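Long-range contacts in ketosynthase (Streptomyces sp. MSC090213JE08, PDB 6KXD), which probably serves as the chain length factor partner of a ketosynthase, helping it build the polyene chain of ishigamide in a highly reducing type II polyketide synthase: residues S26-Y31 with L92-G97; S204-S209 with T328-A333; A267-C272 with G364-A369; W288-C293 with A313-R318. All blocks are in the same frame, centred on the assembly; numbering follows the deposited sequence.

Contact 1. Residues S26-Y31 with L92-G97; sequences SAVSPY and LVASDG
Ser26 and Val28, alternate residues of strand 20-29, both turn their side chains toward helix 86-99 and touch it in different ways. The axes of 26-29 and 92-97 approach to 6.8 Å and run roughly antiparallel, at 146°. At the Ser26 end the meeting is polar. Its OG, anti to the backbone N (chi1 -167°), donates to Ala94 O over 3.1 Å and arrives in the carbonyl plane, on a lone pair. The same OG is 3.3 Å from Gly97 CA, and a CB built on Gly97 would fall only 2.1 Å from that oxygen, so the close fit depends on the bare backbone at 97. An alanine in place of Ser26 would probably leave Ala94 O without this donor and open a gap beside the Gly97 backbone. Two residues along the strand the contact turns apolar. Val28 points a single branch at the helix: CG2 reaches Val93 CG1 at 3.6 Å, the two side chains crossing at about a right angle, and lies 4.1 Å from Ala94 CB. On the strand's other face, Ala27 packs on Phe38 of helix 35-44. Strand 229-240 runs antiparallel beside 20-29 and widens the floor under the helix, its Cys233 and Leu235 touching Ala94, while helix 156-165 receives Leu92 and Ser95 on a further side of helix 86-99.

Contact 2. Residues S204-S209 with T328-A333; sequences SAEEFS and TGAASA
Two torsions in Glu206 carry its carboxylate to the backbone of Ala330: CG is anti to the backbone N (chi1 -171°), and a bend at chi2 (80°) folds CD back over 329-330. OE1 then accepts from Ala330 N at 2.8 Å through its anti lone pair, and the N-H...O angle of 169° shows the bond to be nearly straight. The same oxygen is also bonded to Thr121 OG1, so two partners grip OE1 and should limit the turning of the carboxylate. Ser204, two residues earlier on the same face of the strand, has OG in the crowded position between backbone N and carbonyl carbon. That oxygen donates to Ala330 O across a short 2.5 Å and has Ser334 OG as a second partner. In thiolase-fold terms, strand 199-206 belongs to the N-terminal sheet, and 328-333 leads into helix 332-344 of the central helical layer, next to helix 180-193, whose Ser180 touches both Ser204 and Ala330. Between the polar grips the surfaces are close. Ala330 CB rests 3.3 Å from Glu206 OE1 and 3.4 Å from Ala205 O, and Glu206 CB lies 3.2 Å from Thr328 O, which accepts from Ala331 N within the turn. Gly329 has a positive phi, and a CB built there would clash with Glu206 OE1, 2.6 Å away.

Contact 3. Residues A267-C272 with G364-A369; sequences AAVTAC and GAVAVA
Helix 265-280 packs as an outer-layer helix against the C-terminal sheet of the thiolase fold, setting Ala268, Val269 and Cys272 on Val366 and Val368 of strand 365-373. The helix and strand segments run in similar directions, 32° apart, with a closest axial approach of 8.0 Å. No hydrogen bond crosses between them, and the contact rests on apolar groups meeting at ordinary van der Waals distance. Val366 divides its two branches among three helix residues. CG1, anti to the backbone N (chi1 174°), lies 3.8 Å from Val269 CA and 3.9 Å from Cys272 CB, while CG2 turns to Ala268 CB at 4.0 Å. Val269 answers with its own CG2, 4.0 Å from Val366 CG1, the two valines crossing at about a right angle. One helical turn on from Ala268, Cys272 sends SG anti to its backbone N, down onto the strand: the sulfur is 3.8 Å from Val368 CG2 and 4.0 Å from Ala367 CA. Val269 and Val368 also reach Cys358 on neighbouring strand 354-360, so the helix spans more than one strand. Ala365 and Ala367 touch Val179 instead, and Ala365 packs on Thr150 of the other subunit. Alternate residues thus serve the two faces of the strand, as expected of a sheet sandwiched between helical layers in the five-layered thiolase fold.

Contact 4. Residues W288-C293 with A313-R318; sequences WAAVPC and ADALSR. With ACT (acetate ion), chain E.
Arg318 lies flat on the indole of Trp288, and this stack is the tight part of the contact. The planes are 4° apart with centres separated by 3.8 Å, a cation-pi geometry with CZ over the five-membered ring. Nearer the backbone, Arg318 CG sits over the six-membered ring, 3.9 Å from its centroid, as a CH-pi contact. Bends at chi2 (83°) and chi3 (71°) bring CD and then NE back toward the strand, and NE donates in the guanidinium plane to Trp288 O at 2.7 Å; NH2 adds a weak bond to that oxygen. Asp314 O lies over the opposite guanidinium face. An alanine at Arg318 would probably strip one indole face of its stacking partner and leave Trp288 O without its strong side-chain donor. In the fold, strand 287-291 belongs to the C-terminal sheet of the thiolase architecture, where Ala289 and Val291 bond to strand 354-360. Ala290 N points the other way, to Ala315 O at 2.8 Å, so the short, weakly bonded helix about 313-316 sits at that edge. Toward Pro292 the contact becomes sparser and more open, Leu316 and Pro292 both being partly exposed: Leu316 touches through CD2, 3.9 Å from Ala290 CB and 4.1 Å from Pro292 CD, and a water lies within hydrogen-bonding distance of both Ala290 O and Leu316 O. The outer side of the arginine meets ions probably taken from the crystallisation liquor. NH2 donates to acetate OXT at 3.1 Å and forms a salt bridge with a phosphate, beside the exposed Asp314.

Overall arrangement
Contacts 1 and 2 lie near the chain's centre, their own centres about 12 Å apart, and involve strands 20-29 and 199-206, each pairing with 229-240. Contacts 3 and 4, about 16 Å apart, belong to the C-terminal half of the thiolase fold, where strands 287-291 and 365-373 both pair with 354-360. Contact 1 closes before the others open; contacts 2 and 3 alternate along the chain, and contact 4 is nested inside the loops of both. Centres of contacts 1 and 3 are about 27 Å apart, on opposite sides of the chain's centre. Contacts 2 and 4 touch through Ser332 and Cys293, so the start of helix 332-344 is in touch with both halves, consistent with its place in the central helical layer.

Contact 1. Residues S26-Y31 with L92-G97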
loop_
_atom_site.group_PDB
_atom_site.type_symbol
_atom_site.label_atom_id
_atom_site.label_comp_id
_atom_site.label_asym_id
_atom_site.label_seq_id
_atom_site.Cartn_x
_atom_site.Cartn_y
_atom_site.Cartn_z
ATOM N N SER B 26 17.394 -6.478 10.506
ATOM C CA SER B 26 17.442 -5.582 11.557
ATOM C C SER B 26 16.085 -5.571 12.227
ATOM O O SER B 26 15.085 -5.949 11.614
ATOM C CB SER B 26 17.813 -4.215 11.073
ATOM O OG SER B 26 18.152 -3.410 12.195
ATOM N N ALA B 27 16.080 -5.125 13.462
ATOM C CA ALA B 27 14.870 -5.036 14.214
ATOM C C ALA B 27 15.014 -4.002 15.314
ATOM O O ALA B 27 16.056 -3.833 15.929
ATOM C CB ALA B 27 14.493 -6.362 14.813
ATOM N N VAL B 28 13.904 -3.327 15.556
ATOM C CA VAL B 28 13.734 -2.521 16.688
ATOM C C VAL B 28 12.437 -3.051 17.264
ATOM O O VAL B 28 11.444 -3.143 16.557
ATOM C CB VAL B 28 13.613 -1.026 16.339
ATOM C CG1 VAL B 28 13.342 -0.201 17.579
ATOM C CG2 VAL B 28 14.830 -0.508 15.588
ATOM N N SER B 29 12.493 -3.500 18.492
ATOM C CA SER B 29 11.445 -4.345 18.968
ATOM C C SER B 29 11.290 -4.196 20.475
ATOM O O SER B 29 12.070 -3.506 21.129
ATOM C CB SER B 29 11.781 -5.773 18.606
ATOM O OG SER B 29 12.742 -6.261 19.525
ATOM N N PRO B 30 10.277 -4.851 21.086
ATOM C CA PRO B 30 10.145 -4.799 22.538
ATOM C C PRO B 30 11.336 -5.417 23.287
ATOM O O PRO B 30 11.430 -5.181 24.463
ATOM C CB PRO B 30 8.847 -5.569 22.819
ATOM C CG PRO B 30 8.084 -5.442 21.504
ATOM C CD PRO B 30 9.146 -5.533 20.439
ATOM N N TYR B 31 12.237 -6.111 22.569
ATOM C CA TYR B 31 13.498 -6.587 23.094
ATOM C C TYR B 31 14.550 -5.493 23.165
ATOM O O TYR B 31 15.489 -5.659 23.896
ATOM C CB TYR B 31 14.050 -7.725 22.252
ATOM C CG TYR B 31 13.255 -8.988 22.440
ATOM C CD1 TYR B 31 12.922 -9.397 23.722
ATOM C CD2 TYR B 31 12.866 -9.778 21.377
ATOM C CE1 TYR B 31 12.197 -10.550 23.940
ATOM C CE2 TYR B 31 12.148 -10.951 21.581
ATOM C CZ TYR B 31 11.811 -11.332 22.873
ATOM O OH TYR B 31 11.089 -12.462 23.159
ATOM N N LEU B 92 13.116 4.072 10.629
ATOM C CA LEU B 92 14.430 4.707 10.289
ATOM C C LEU B 92 15.540 4.048 11.096
ATOM O O LEU B 92 16.597 3.772 10.526
ATOM C CB LEU B 92 14.419 6.211 10.532
ATOM C CG LEU B 92 13.499 7.002 9.607
ATOM C CD1 LEU B 92 13.589 8.500 9.875
ATOM C CD2 LEU B 92 13.772 6.711 8.159
ATOM N N VAL B 93 15.277 3.825 12.375
ATOM C CA VAL B 93 16.269 3.216 13.228
ATOM C C VAL B 93 16.523 1.802 12.717
ATOM O O VAL B 93 17.644 1.388 12.579
ATOM C CB VAL B 93 15.882 3.226 14.706
ATOM C CG1 VAL B 93 16.921 2.435 15.515
ATOM C CG2 VAL B 93 15.779 4.643 15.234
ATOM N N ALA B 94 15.467 1.123 12.290
ATOM C CA ALA B 94 15.683 -0.205 11.790
ATOM C C ALA B 94 16.522 -0.161 10.510
ATOM O O ALA B 94 17.357 -1.049 10.273
ATOM C CB ALA B 94 14.372 -0.912 11.569
ATOM N N SER B 95 16.277 0.853 9.654
ATOM C CA SER B 95 16.968 0.961 8.379
ATOM C C SER B 95 18.467 1.119 8.614
ATOM O O SER B 95 19.223 0.621 7.820
ATOM C CB SER B 95 16.440 2.047 7.473
ATOM O OG SER B 95 16.715 3.345 7.934
ATOM N N ASP B 96 18.819 1.907 9.617
ATOM C CA ASP B 96 20.209 2.125 9.987
ATOM C C ASP B 96 20.869 0.814 10.422
ATOM O O ASP B 96 22.000 0.537 10.010
ATOM C CB ASP B 96 20.317 3.134 11.118
ATOM C CG ASP B 96 20.203 4.573 10.646
ATOM O OD1 ASP B 96 19.858 4.782 9.464
ATOM O OD2 ASP B 96 20.418 5.459 11.494
ATOM N N GLY B 97 20.159 0.015 11.222
ATOM C CA GLY B 97 20.659 -1.311 11.659
ATOM C C GLY B 97 20.890 -2.218 10.470
ATOM O O GLY B 97 21.792 -3.052 10.463
#

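Contact 2. Residues S204-S209 with T328-A333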
loop_
_atom_site.group_PDB
_atom_site.type_symbol
_atom_site.label_atom_id
_atom_site.label_comp_id
_atom_site.label_asym_id
_atom_site.label_seq_id
_atom_site.Cartn_x
_atom_site.Cartn_y
_atom_site.Cartn_z
ATOM N N SER B 204 8.340 -4.576 7.926
ATOM C CA SER B 204 7.059 -4.061 8.315
ATOM C C SER B 204 7.211 -3.427 9.677
ATOM O O SER B 204 8.202 -3.707 10.387
ATOM C CB SER B 204 6.053 -5.187 8.210
ATOM O OG SER B 204 6.328 -6.229 9.141
ATOM N N ALA B 205 6.223 -2.594 10.087
ATOM C CA ALA B 205 6.418 -1.788 11.274
ATOM C C ALA B 205 5.078 -1.425 11.888
ATOM O O ALA B 205 4.148 -1.168 11.149
ATOM C CB ALA B 205 7.177 -0.538 10.945
ATOM N N GLU B 206 5.075 -1.312 13.217
ATOM C CA GLU B 206 3.898 -0.869 13.912
ATOM C C GLU B 206 4.331 -0.055 15.116
ATOM O O GLU B 206 5.181 -0.476 15.859
ATOM C CB GLU B 206 3.140 -2.096 14.410
ATOM C CG GLU B 206 1.755 -1.810 14.979
ATOM C CD GLU B 206 0.634 -1.620 13.966
ATOM O OE1 GLU B 206 0.574 -2.375 12.967
ATOM O OE2 GLU B 206 -0.145 -0.655 14.134
ATOM N N GLU B 207 3.789 1.145 15.261
ATOM C CA GLU B 207 4.098 1.928 16.422
ATOM C C GLU B 207 3.072 1.608 17.516
ATOM O O GLU B 207 1.935 1.264 17.245
ATOM C CB GLU B 207 4.072 3.423 16.117
ATOM C CG GLU B 207 2.660 3.938 15.905
ATOM C CD GLU B 207 2.513 5.408 15.562
ATOM O OE1 GLU B 207 3.556 6.087 15.326
ATOM O OE2 GLU B 207 1.364 5.844 15.451
ATOM N N PHE B 208 3.515 1.728 18.757
ATOM C CA PHE B 208 2.590 1.771 19.867
ATOM C C PHE B 208 2.067 3.218 19.998
ATOM O O PHE B 208 2.813 4.178 19.887
ATOM C CB PHE B 208 3.220 1.282 21.172
ATOM C CG PHE B 208 2.161 1.221 22.242
ATOM C CD1 PHE B 208 1.349 0.108 22.367
ATOM C CD2 PHE B 208 1.864 2.342 23.000
ATOM C CE1 PHE B 208 0.313 0.096 23.291
ATOM C CE2 PHE B 208 0.814 2.332 23.907
ATOM C CZ PHE B 208 0.062 1.200 24.064
ATOM N N SER B 209 0.751 3.369 20.125
ATOM C CA SER B 209 0.129 4.672 20.332
ATOM C C SER B 209 -1.143 4.446 21.125
ATOM O O SER B 209 -1.751 3.386 21.012
ATOM C CB SER B 209 -0.208 5.423 19.069
ATOM O OG SER B 209 -1.249 4.799 18.327
ATOM N N THR B 328 2.183 -7.490 17.840
ATOM C CA THR B 328 2.993 -6.417 17.246
ATOM C C THR B 328 2.396 -5.951 15.921
ATOM O O THR B 328 3.014 -5.162 15.185
ATOM C CB THR B 328 4.446 -6.866 17.066
ATOM O OG1 THR B 328 4.485 -8.024 16.210
ATOM C CG2 THR B 328 5.081 -7.172 18.397
ATOM N N GLY B 329 1.169 -6.366 15.603
ATOM C CA GLY B 329 0.496 -5.739 14.490
ATOM C C GLY B 329 1.261 -5.997 13.205
ATOM O O GLY B 329 1.654 -7.136 12.921
ATOM N N ALA B 330 1.489 -4.939 12.419
ATOM C CA ALA B 330 2.133 -5.071 11.129
ATOM C C ALA B 330 3.552 -5.624 11.272
ATOM O O ALA B 330 4.087 -6.133 10.280
ATOM C CB ALA B 330 2.139 -3.762 10.370
ATOM N N ALA B 331 4.186 -5.409 12.425
ATOM C CA ALA B 331 5.540 -5.861 12.595
ATOM C C ALA B 331 5.564 -7.394 12.652
ATOM O O ALA B 331 6.602 -7.986 12.415
ATOM C CB ALA B 331 6.184 -5.256 13.818
ATOM N N SER B 332 4.415 -7.995 12.992
ATOM C CA SER B 332 4.368 -9.417 13.293
ATOM C C SER B 332 5.223 -10.268 12.348
ATOM O O SER B 332 6.070 -10.960 12.852
ATOM C CB SER B 332 2.951 -9.916 13.372
ATOM O OG SER B 332 3.011 -11.244 13.811
ATOM N N ALA B 333 4.935 -10.319 11.034
ATOM C CA ALA B 333 5.555 -11.347 10.199
ATOM C C ALA B 333 7.049 -11.079 10.076
ATOM O O ALA B 333 7.806 -11.992 9.926
ATOM C CB ALA B 333 4.914 -11.475 8.834
#

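Contact 3. Residues A267-C272 with G364-A369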
loop_
_atom_site.group_PDB
_atom_site.type_symbol
_atom_site.label_atom_id
_atom_site.label_comp_id
_atom_site.label_asym_id
_atom_site.label_seq_id
_atom_site.Cartn_x
_atom_site.Cartn_y
_atom_site.Cartn_z
ATOM N N ALA B 267 -8.725 -23.623 8.429
ATOM C CA ALA B 267 -8.785 -24.192 7.104
ATOM C C ALA B 267 -7.998 -23.320 6.129
ATOM O O ALA B 267 -7.320 -23.822 5.282
ATOM C CB ALA B 267 -10.210 -24.332 6.648
ATOM N N ALA B 268 -8.066 -22.004 6.296
ATOM C CA ALA B 268 -7.340 -21.113 5.393
ATOM C C ALA B 268 -5.835 -21.204 5.647
ATOM O O ALA B 268 -5.048 -21.129 4.703
ATOM C CB ALA B 268 -7.814 -19.706 5.570
ATOM N N VAL B 269 -5.455 -21.248 6.922
ATOM C CA VAL B 269 -4.049 -21.379 7.285
ATOM C C VAL B 269 -3.519 -22.703 6.728
ATOM O O VAL B 269 -2.469 -22.749 6.150
ATOM C CB VAL B 269 -3.831 -21.340 8.796
ATOM C CG1 VAL B 269 -2.412 -21.731 9.148
ATOM C CG2 VAL B 269 -4.188 -19.978 9.396
ATOM N N THR B 270 -4.254 -23.774 6.986
ATOM C CA THR B 270 -3.885 -25.111 6.473
ATOM C C THR B 270 -3.690 -25.089 4.962
ATOM O O THR B 270 -2.650 -25.535 4.490
ATOM C CB THR B 270 -4.898 -26.178 6.896
ATOM O OG1 THR B 270 -4.907 -26.167 8.323
ATOM C CG2 THR B 270 -4.557 -27.540 6.326
ATOM N N ALA B 271 -4.629 -24.499 4.220
ATOM C CA ALA B 271 -4.572 -24.502 2.790
ATOM C C ALA B 271 -3.398 -23.659 2.321
ATOM O O ALA B 271 -2.689 -24.023 1.414
ATOM C CB ALA B 271 -5.858 -24.005 2.178
ATOM N N CYS B 272 -3.228 -22.501 2.967
ATOM C CA CYS B 272 -2.176 -21.610 2.619
ATOM C C CYS B 272 -0.796 -22.247 2.833
ATOM O O CYS B 272 0.054 -22.178 1.962
ATOM C CB CYS B 272 -2.303 -20.348 3.461
ATOM S SG CYS B 272 -1.340 -19.001 2.744
ATOM N N GLY B 364 -8.993 -10.602 7.365
ATOM C CA GLY B 364 -9.350 -11.869 6.655
ATOM C C GLY B 364 -8.163 -12.549 5.947
ATOM O O GLY B 364 -8.228 -13.729 5.542
ATOM N N ALA B 365 -7.049 -11.830 5.828
ATOM C CA ALA B 365 -5.888 -12.311 5.094
ATOM C C ALA B 365 -5.135 -13.381 5.889
ATOM O O ALA B 365 -5.032 -13.328 7.112
ATOM C CB ALA B 365 -4.991 -11.164 4.764
ATOM N N VAL B 366 -4.599 -14.362 5.159
ATOM C CA VAL B 366 -3.699 -15.322 5.666
ATOM C C VAL B 366 -2.467 -15.354 4.750
ATOM O O VAL B 366 -2.558 -15.189 3.540
ATOM C CB VAL B 366 -4.391 -16.699 5.747
ATOM C CG1 VAL B 366 -3.408 -17.774 6.155
ATOM C CG2 VAL B 366 -5.588 -16.636 6.711
ATOM N N ALA B 367 -1.293 -15.469 5.350
ATOM C CA ALA B 367 -0.076 -15.602 4.540
ATOM C C ALA B 367 0.905 -16.549 5.236
ATOM O O ALA B 367 1.004 -16.630 6.483
ATOM C CB ALA B 367 0.509 -14.246 4.286
ATOM N N VAL B 368 1.669 -17.261 4.389
ATOM C CA VAL B 368 2.621 -18.178 4.827
ATOM C C VAL B 368 3.873 -17.998 3.985
ATOM O O VAL B 368 3.755 -17.842 2.788
ATOM C CB VAL B 368 2.101 -19.620 4.724
ATOM C CG1 VAL B 368 3.207 -20.613 5.030
ATOM C CG2 VAL B 368 0.908 -19.855 5.627
ATOM N N ALA B 369 5.034 -18.009 4.647
ATOM C CA ALA B 369 6.285 -18.054 3.928
ATOM C C ALA B 369 7.068 -19.292 4.350
ATOM O O ALA B 369 7.182 -19.606 5.545
ATOM C CB ALA B 369 7.111 -16.806 4.121
#

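Contact 4. Residues W288-C293 with A313-R318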
loop_
_atom_site.group_PDB
_atom_site.type_symbol
_atom_site.label_atom_id
_atom_site.label_comp_id
_atom_site.label_asym_id
_atom_site.label_seq_id
_atom_site.Cartn_x
_atom_site.Cartn_y
_atom_site.Cartn_z
ATOM N N TRP B 288 11.526 -27.339 10.212
ATOM C CA TRP B 288 12.369 -27.390 11.368
ATOM C C TRP B 288 11.958 -26.317 12.368
ATOM O O TRP B 288 12.093 -26.507 13.587
ATOM C CB TRP B 288 13.827 -27.254 10.907
ATOM C CG TRP B 288 14.864 -27.129 11.981
ATOM C CD1 TRP B 288 15.503 -28.137 12.651
ATOM C CD2 TRP B 288 15.416 -25.903 12.477
ATOM N NE1 TRP B 288 16.398 -27.610 13.545
ATOM C CE2 TRP B 288 16.361 -26.247 13.467
ATOM C CE3 TRP B 288 15.190 -24.549 12.180
ATOM C CZ2 TRP B 288 17.090 -25.279 14.150
ATOM C CZ3 TRP B 288 15.896 -23.595 12.880
ATOM C CH2 TRP B 288 16.833 -23.963 13.845
ATOM N N ALA B 289 11.460 -25.193 11.839
ATOM C CA ALA B 289 10.942 -24.119 12.680
ATOM C C ALA B 289 9.671 -23.574 12.043
ATOM O O ALA B 289 9.646 -23.314 10.830
ATOM C CB ALA B 289 11.975 -23.017 12.855
ATOM N N ALA B 290 8.612 -23.519 12.847
ATOM C CA ALA B 290 7.356 -22.959 12.427
ATOM C C ALA B 290 6.951 -21.890 13.435
ATOM O O ALA B 290 6.860 -22.150 14.628
ATOM C CB ALA B 290 6.303 -24.025 12.338
ATOM N N VAL B 291 6.686 -20.683 12.921
ATOM C CA VAL B 291 6.457 -19.521 13.737
ATOM C C VAL B 291 5.144 -18.893 13.311
ATOM O O VAL B 291 5.069 -18.192 12.318
ATOM C CB VAL B 291 7.612 -18.514 13.666
ATOM C CG1 VAL B 291 7.341 -17.386 14.617
ATOM C CG2 VAL B 291 8.956 -19.169 13.989
ATOM N N PRO B 292 4.066 -19.196 14.069
ATOM C CA PRO B 292 2.761 -18.580 13.875
ATOM C C PRO B 292 2.798 -17.164 14.438
ATOM O O PRO B 292 3.662 -16.881 15.238
ATOM C CB PRO B 292 1.792 -19.470 14.681
ATOM C CG PRO B 292 2.654 -20.283 15.598
ATOM C CD PRO B 292 4.093 -20.197 15.131
ATOM N N CYS B 293 1.822 -16.325 14.083
ATOM C CA CYS B 293 1.845 -14.956 14.569
ATOM C C CYS B 293 1.312 -14.870 16.004
ATOM O O CYS B 293 1.497 -13.879 16.673
ATOM C CB CYS B 293 1.070 -14.012 13.660
ATOM S SG CYS B 293 -0.707 -14.358 13.584
ATOM N N ALA B 313 5.909 -31.404 15.662
ATOM C CA ALA B 313 5.735 -30.691 16.926
ATOM C C ALA B 313 7.024 -29.938 17.300
ATOM O O ALA B 313 6.962 -28.838 17.827
ATOM C CB ALA B 313 5.331 -31.623 18.035
ATOM N N ASP B 314 8.171 -30.538 16.995
ATOM C CA ASP B 314 9.455 -29.966 17.355
ATOM C C ASP B 314 9.684 -28.649 16.606
ATOM O O ASP B 314 10.424 -27.766 17.128
ATOM C CB ASP B 314 10.616 -30.907 17.047
ATOM C CG ASP B 314 10.882 -31.981 18.073
ATOM O OD1 ASP B 314 10.234 -31.988 19.135
ATOM O OD2 ASP B 314 11.806 -32.738 17.819
ATOM N N ALA B 315 9.059 -28.466 15.445
ATOM C CA ALA B 315 9.188 -27.188 14.725
ATOM C C ALA B 315 8.516 -26.036 15.497
ATOM O O ALA B 315 8.886 -24.868 15.314
ATOM C CB ALA B 315 8.651 -27.309 13.325
ATOM N N LEU B 316 7.549 -26.333 16.364
ATOM C CA LEU B 316 6.865 -25.277 17.082
ATOM C C LEU B 316 7.580 -24.912 18.387
ATOM O O LEU B 316 7.376 -23.812 18.901
ATOM C CB LEU B 316 5.418 -25.696 17.358
ATOM C CG LEU B 316 4.484 -25.674 16.155
ATOM C CD1 LEU B 316 3.173 -26.328 16.516
ATOM C CD2 LEU B 316 4.212 -24.273 15.656
ATOM N N SER B 317 8.392 -25.820 18.924
ATOM C CA SER B 317 9.155 -25.599 20.148
ATOM C C SER B 317 10.519 -24.994 19.841
ATOM O O SER B 317 11.290 -24.798 20.733
ATOM C CB SER B 317 9.378 -26.879 20.893
ATOM O OG SER B 317 8.618 -27.895 20.317
ATOM N N ARG B 318 10.837 -24.859 18.565
ATOM C CA ARG B 318 12.148 -24.449 18.154
ATOM C C ARG B 318 12.353 -22.952 18.429
ATOM O O ARG B 318 13.440 -22.520 18.694
ATOM C CB ARG B 318 12.322 -24.751 16.663
ATOM C CG ARG B 318 13.776 -24.833 16.236
ATOM C CD ARG B 318 14.344 -26.202 16.517
ATOM N NE ARG B 318 13.755 -27.145 15.599
ATOM C CZ ARG B 318 13.820 -28.461 15.723
ATOM N NH1 ARG B 318 14.599 -29.004 16.643
ATOM N NH2 ARG B 318 13.103 -29.228 14.919
HETATM C C ACT E . 14.835 -32.818 15.872
HETATM O O ACT E . 14.927 -33.576 16.858
HETATM O OXT ACT E . 13.767 -32.203 15.678
HETATM C CH3 ACT E . 15.958 -32.688 14.892
HETATM O O HOH W 1 6.771 -21.602 17.125
#